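Local coordinates for protein cystalysin (Treponema denticola, PDB 1C7N) that belongs to the class I and II aminotransferase family of pyridoxal-5'-phosphate enzymes and carries pyridoxal-5'-phosphate in its pocket, at residues L327-F332 against F367-L372. Numbering follows the deposited sequence.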
ATOM      1  N   LEU A 327      -7.756 -23.434  -5.931  1.00  9.77           N
ATOM      2  CA  LEU A 327      -6.712 -23.767  -6.901  1.00  9.70           C
ATOM      3  C   LEU A 327      -6.463 -25.284  -6.933  1.00 10.06           C
ATOM      4  O   LEU A 327      -5.929 -25.856  -5.984  1.00 11.23           O
ATOM      5  CB  LEU A 327      -5.433 -23.016  -6.525  1.00  9.38           C
ATOM      6  CG  LEU A 327      -5.619 -21.498  -6.354  1.00 10.42           C
ATOM      7  CD1 LEU A 327      -4.406 -20.876  -5.675  1.00 11.34           C
ATOM      8  CD2 LEU A 327      -5.838 -20.866  -7.720  1.00 11.36           C
ATOM      9  N   GLN A 328      -6.848 -25.927  -8.032  1.00 10.31           N
ATOM     10  CA  GLN A 328      -6.714 -27.377  -8.175  1.00 11.04           C
ATOM     11  C   GLN A 328      -5.407 -27.797  -8.848  1.00 10.68           C
ATOM     12  O   GLN A 328      -4.949 -27.158  -9.791  1.00 11.95           O
ATOM     13  CB  GLN A 328      -7.934 -27.914  -8.942  1.00 10.75           C
ATOM     14  CG  GLN A 328      -8.059 -29.431  -9.020  1.00 11.17           C
ATOM     15  CD  GLN A 328      -9.445 -29.854  -9.489  1.00 12.15           C
ATOM     16  OE1 GLN A 328     -10.139 -29.088 -10.152  1.00 11.46           O
ATOM     17  NE2 GLN A 328      -9.847 -31.083  -9.156  1.00 13.17           N
ATOM     18  N   TRP A 329      -4.823 -28.881  -8.352  1.00 10.98           N
ATOM     19  CA  TRP A 329      -3.536 -29.391  -8.832  1.00 11.92           C
ATOM     20  C   TRP A 329      -3.756 -30.564  -9.782  1.00 11.97           C
ATOM     21  O   TRP A 329      -4.134 -31.650  -9.349  1.00 12.33           O
ATOM     22  CB  TRP A 329      -2.714 -29.832  -7.614  1.00 12.22           C
ATOM     23  CG  TRP A 329      -1.210 -29.932  -7.782  1.00 14.48           C
ATOM     24  CD1 TRP A 329      -0.423 -30.981  -7.396  1.00 13.94           C
ATOM     25  CD2 TRP A 329      -0.308 -28.904  -8.235  1.00 14.87           C
ATOM     26  NE1 TRP A 329       0.905 -30.671  -7.567  1.00 14.58           N
ATOM     27  CE2 TRP A 329       1.006 -29.407  -8.080  1.00 15.51           C
ATOM     28  CE3 TRP A 329      -0.482 -27.612  -8.747  1.00 14.99           C
ATOM     29  CZ2 TRP A 329       2.141 -28.658  -8.420  1.00 14.69           C
ATOM     30  CZ3 TRP A 329       0.646 -26.870  -9.085  1.00 15.53           C
ATOM     31  CH2 TRP A 329       1.941 -27.396  -8.918  1.00 16.60           C
ATOM     32  N   ILE A 330      -3.507 -30.338 -11.069  1.00 12.48           N
ATOM     33  CA  ILE A 330      -3.701 -31.368 -12.083  1.00 12.36           C
ATOM     34  C   ILE A 330      -2.391 -32.017 -12.509  1.00 13.08           C
ATOM     35  O   ILE A 330      -1.457 -31.342 -12.936  1.00 13.50           O
ATOM     36  CB  ILE A 330      -4.390 -30.788 -13.331  1.00 13.50           C
ATOM     37  CG1 ILE A 330      -5.657 -30.032 -12.920  1.00 11.22           C
ATOM     38  CG2 ILE A 330      -4.768 -31.918 -14.285  1.00 13.01           C
ATOM     39  CD1 ILE A 330      -6.282 -29.242 -14.032  1.00 10.63           C
ATOM     40  N   ASP A 331      -2.348 -33.340 -12.411  1.00 13.55           N
ATOM     41  CA  ASP A 331      -1.169 -34.123 -12.761  1.00 14.32           C
ATOM     42  C   ASP A 331      -1.167 -34.544 -14.233  1.00 13.69           C
ATOM     43  O   ASP A 331      -1.871 -35.475 -14.620  1.00 13.07           O
ATOM     44  CB  ASP A 331      -1.115 -35.352 -11.851  1.00 13.68           C
ATOM     45  CG  ASP A 331       0.064 -36.255 -12.141  1.00 15.27           C
ATOM     46  OD1 ASP A 331       0.899 -35.914 -13.005  1.00 15.65           O
ATOM     47  OD2 ASP A 331       0.151 -37.314 -11.488  1.00 16.80           O
ATOM     48  N   PHE A 332      -0.369 -33.854 -15.046  1.00 13.46           N
ATOM     49  CA  PHE A 332      -0.268 -34.152 -16.476  1.00 14.96           C
ATOM     50  C   PHE A 332       0.965 -34.988 -16.817  1.00 14.39           C
ATOM     51  O   PHE A 332       1.270 -35.194 -17.988  1.00 15.06           O
ATOM     52  CB  PHE A 332      -0.186 -32.861 -17.303  1.00 15.04           C
ATOM     53  CG  PHE A 332      -1.511 -32.186 -17.545  1.00 15.31           C
ATOM     54  CD1 PHE A 332      -2.063 -31.339 -16.591  1.00 15.62           C
ATOM     55  CD2 PHE A 332      -2.185 -32.364 -18.756  1.00 15.84           C
ATOM     56  CE1 PHE A 332      -3.268 -30.671 -16.842  1.00 15.76           C
ATOM     57  CE2 PHE A 332      -3.388 -31.702 -19.016  1.00 16.03           C
ATOM     58  CZ  PHE A 332      -3.930 -30.854 -18.056  1.00 15.71           C
ATOM     59  N   PHE A 367       2.933 -30.802 -13.459  1.00 11.16           N
ATOM     60  CA  PHE A 367       1.610 -30.444 -12.945  1.00 12.32           C
ATOM     61  C   PHE A 367       1.128 -29.106 -13.503  1.00 12.06           C
ATOM     62  O   PHE A 367       1.903 -28.342 -14.084  1.00 10.90           O
ATOM     63  CB  PHE A 367       1.616 -30.346 -11.409  1.00 11.82           C
ATOM     64  CG  PHE A 367       1.861 -31.653 -10.700  1.00 13.03           C
ATOM     65  CD1 PHE A 367       3.150 -32.157 -10.556  1.00 13.40           C
ATOM     66  CD2 PHE A 367       0.794 -32.369 -10.153  1.00 12.99           C
ATOM     67  CE1 PHE A 367       3.376 -33.358  -9.874  1.00 13.28           C
ATOM     68  CE2 PHE A 367       1.004 -33.563  -9.475  1.00 13.18           C
ATOM     69  CZ  PHE A 367       2.301 -34.061  -9.333  1.00 14.45           C
ATOM     70  N   GLU A 368      -0.162 -28.837 -13.308  1.00 12.12           N
ATOM     71  CA  GLU A 368      -0.791 -27.600 -13.744  1.00 11.13           C
ATOM     72  C   GLU A 368      -1.757 -27.150 -12.656  1.00 10.77           C
ATOM     73  O   GLU A 368      -2.519 -27.958 -12.127  1.00 11.56           O
ATOM     74  CB  GLU A 368      -1.578 -27.812 -15.040  1.00 11.91           C
ATOM     75  CG  GLU A 368      -0.737 -28.167 -16.252  1.00 14.53           C
ATOM     76  CD  GLU A 368       0.116 -27.014 -16.749  1.00 15.38           C
ATOM     77  OE1 GLU A 368       0.844 -27.219 -17.744  1.00 16.63           O
ATOM     78  OE2 GLU A 368       0.060 -25.910 -16.156  1.00 12.83           O
ATOM     79  N   ARG A 369      -1.731 -25.865 -12.319  1.00 10.30           N
ATOM     80  CA  ARG A 369      -2.637 -25.339 -11.301  1.00  9.73           C
ATOM     81  C   ARG A 369      -3.754 -24.584 -12.009  1.00 10.52           C
ATOM     82  O   ARG A 369      -3.493 -23.624 -12.734  1.00 11.25           O
ATOM     83  CB  ARG A 369      -1.897 -24.382 -10.359  1.00 10.69           C
ATOM     84  CG  ARG A 369      -2.683 -24.022  -9.097  1.00  9.70           C
ATOM     85  CD  ARG A 369      -2.066 -22.841  -8.359  1.00  8.60           C
ATOM     86  NE  ARG A 369      -2.426 -21.572  -8.982  1.00  9.76           N
ATOM     87  CZ  ARG A 369      -2.118 -20.375  -8.484  1.00  8.85           C
ATOM     88  NH1 ARG A 369      -1.433 -20.270  -7.348  1.00  7.29           N
ATOM     89  NH2 ARG A 369      -2.507 -19.280  -9.121  1.00  9.71           N
ATOM     90  N   ILE A 370      -4.995 -25.015 -11.796  1.00 10.63           N
ATOM     91  CA  ILE A 370      -6.140 -24.374 -12.430  1.00  9.26           C
ATOM     92  C   ILE A 370      -6.940 -23.541 -11.432  1.00  9.00           C
ATOM     93  O   ILE A 370      -7.223 -23.993 -10.320  1.00  8.56           O
ATOM     94  CB  ILE A 370      -7.070 -25.434 -13.089  1.00  9.42           C
ATOM     95  CG1 ILE A 370      -8.110 -24.733 -13.969  1.00  7.86           C
ATOM     96  CG2 ILE A 370      -7.746 -26.292 -12.020  1.00  9.52           C
ATOM     97  CD1 ILE A 370      -9.095 -25.673 -14.624  1.00 10.76           C
ATOM     98  N   ASN A 371      -7.282 -22.314 -11.821  1.00  9.59           N
ATOM     99  CA  ASN A 371      -8.061 -21.421 -10.961  1.00  9.03           C
ATOM    100  C   ASN A 371      -9.549 -21.766 -11.135  1.00  9.03           C
ATOM    101  O   ASN A 371     -10.148 -21.460 -12.168  1.00  8.48           O
ATOM    102  CB  ASN A 371      -7.811 -19.961 -11.365  1.00  9.66           C
ATOM    103  CG  ASN A 371      -8.569 -18.981 -10.503  1.00 10.69           C
ATOM    104  OD1 ASN A 371      -9.633 -19.301  -9.978  1.00 11.40           O
ATOM    105  ND2 ASN A 371      -8.030 -17.772 -10.361  1.00 10.58           N
ATOM    106  N   LEU A 372     -10.135 -22.405 -10.124  1.00  9.48           N
ATOM    107  CA  LEU A 372     -11.539 -22.819 -10.167  1.00  9.31           C
ATOM    108  C   LEU A 372     -12.550 -21.706  -9.912  1.00  9.85           C
ATOM    109  O   LEU A 372     -13.755 -21.930 -10.040  1.00 10.75           O
ATOM    110  CB  LEU A 372     -11.789 -23.939  -9.151  1.00  8.52           C
ATOM    111  CG  LEU A 372     -10.972 -25.228  -9.316  1.00  8.74           C
ATOM    112  CD1 LEU A 372     -11.366 -26.197  -8.218  1.00  9.75           C
ATOM    113  CD2 LEU A 372     -11.212 -25.843 -10.687  1.00  8.69           C
TER
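Trp329 sends CG anti to its backbone N (chi1 -159°), whereas Phe367, two pairs along on the same face, holds CG anti to its carbonyl carbon (chi1 -66°); this lays the rings in an offset stack. The Trp329 five-membered ring and the Phe367 ring have centroids 4.2 Å apart and planes 9° from parallel, while CB of Phe367 sits over the indole's six-membered ring in a CH-pi contact. Two flat rings suit one side of a sheet because they can lie face to face; indole NE1 hydrogen-bonds with Tyr149 OH. The opposite face of the Phe367 ring meets the Asp331 carboxylate, itself salt-bridged to Arg333. Arg369 lays CB against the indole edge, 3.8 Å from Trp329 CZ3, and its chain, bent at chi3, sets one guanidinium face against Leu327, whose CD1 lies 3.5 Å from NH1; CG and CD lie along Leu327 CB, so a long apolar stem packs while NH2 reaches Ser37 O and, in a salt bridge, Asp355.

Strands 327-331 and 367-371 run antiparallel in the three-stranded sheet of the smaller domain of this fold type I enzyme, apart from the seven-stranded sheet of the large domain; the Leu327 side chain is about 5 Å from pyridoxal-5'-phosphate. Gln328-Ile370 and Ile330-Glu368 are the hydrogen-bonded pairs; Ile330 N reaches Glu368 O at 2.8 Å, nearly straight.

On the face of Gln328 and Ile330, turned to helix 289-313, Ile370 puts CG2 3.5 Å from Gln328 CB and 3.9 Å from Ile330 CD1. Glu368 lays its CG methylene 3.5 Å from Phe332 CD1, beside Met342 and Met346.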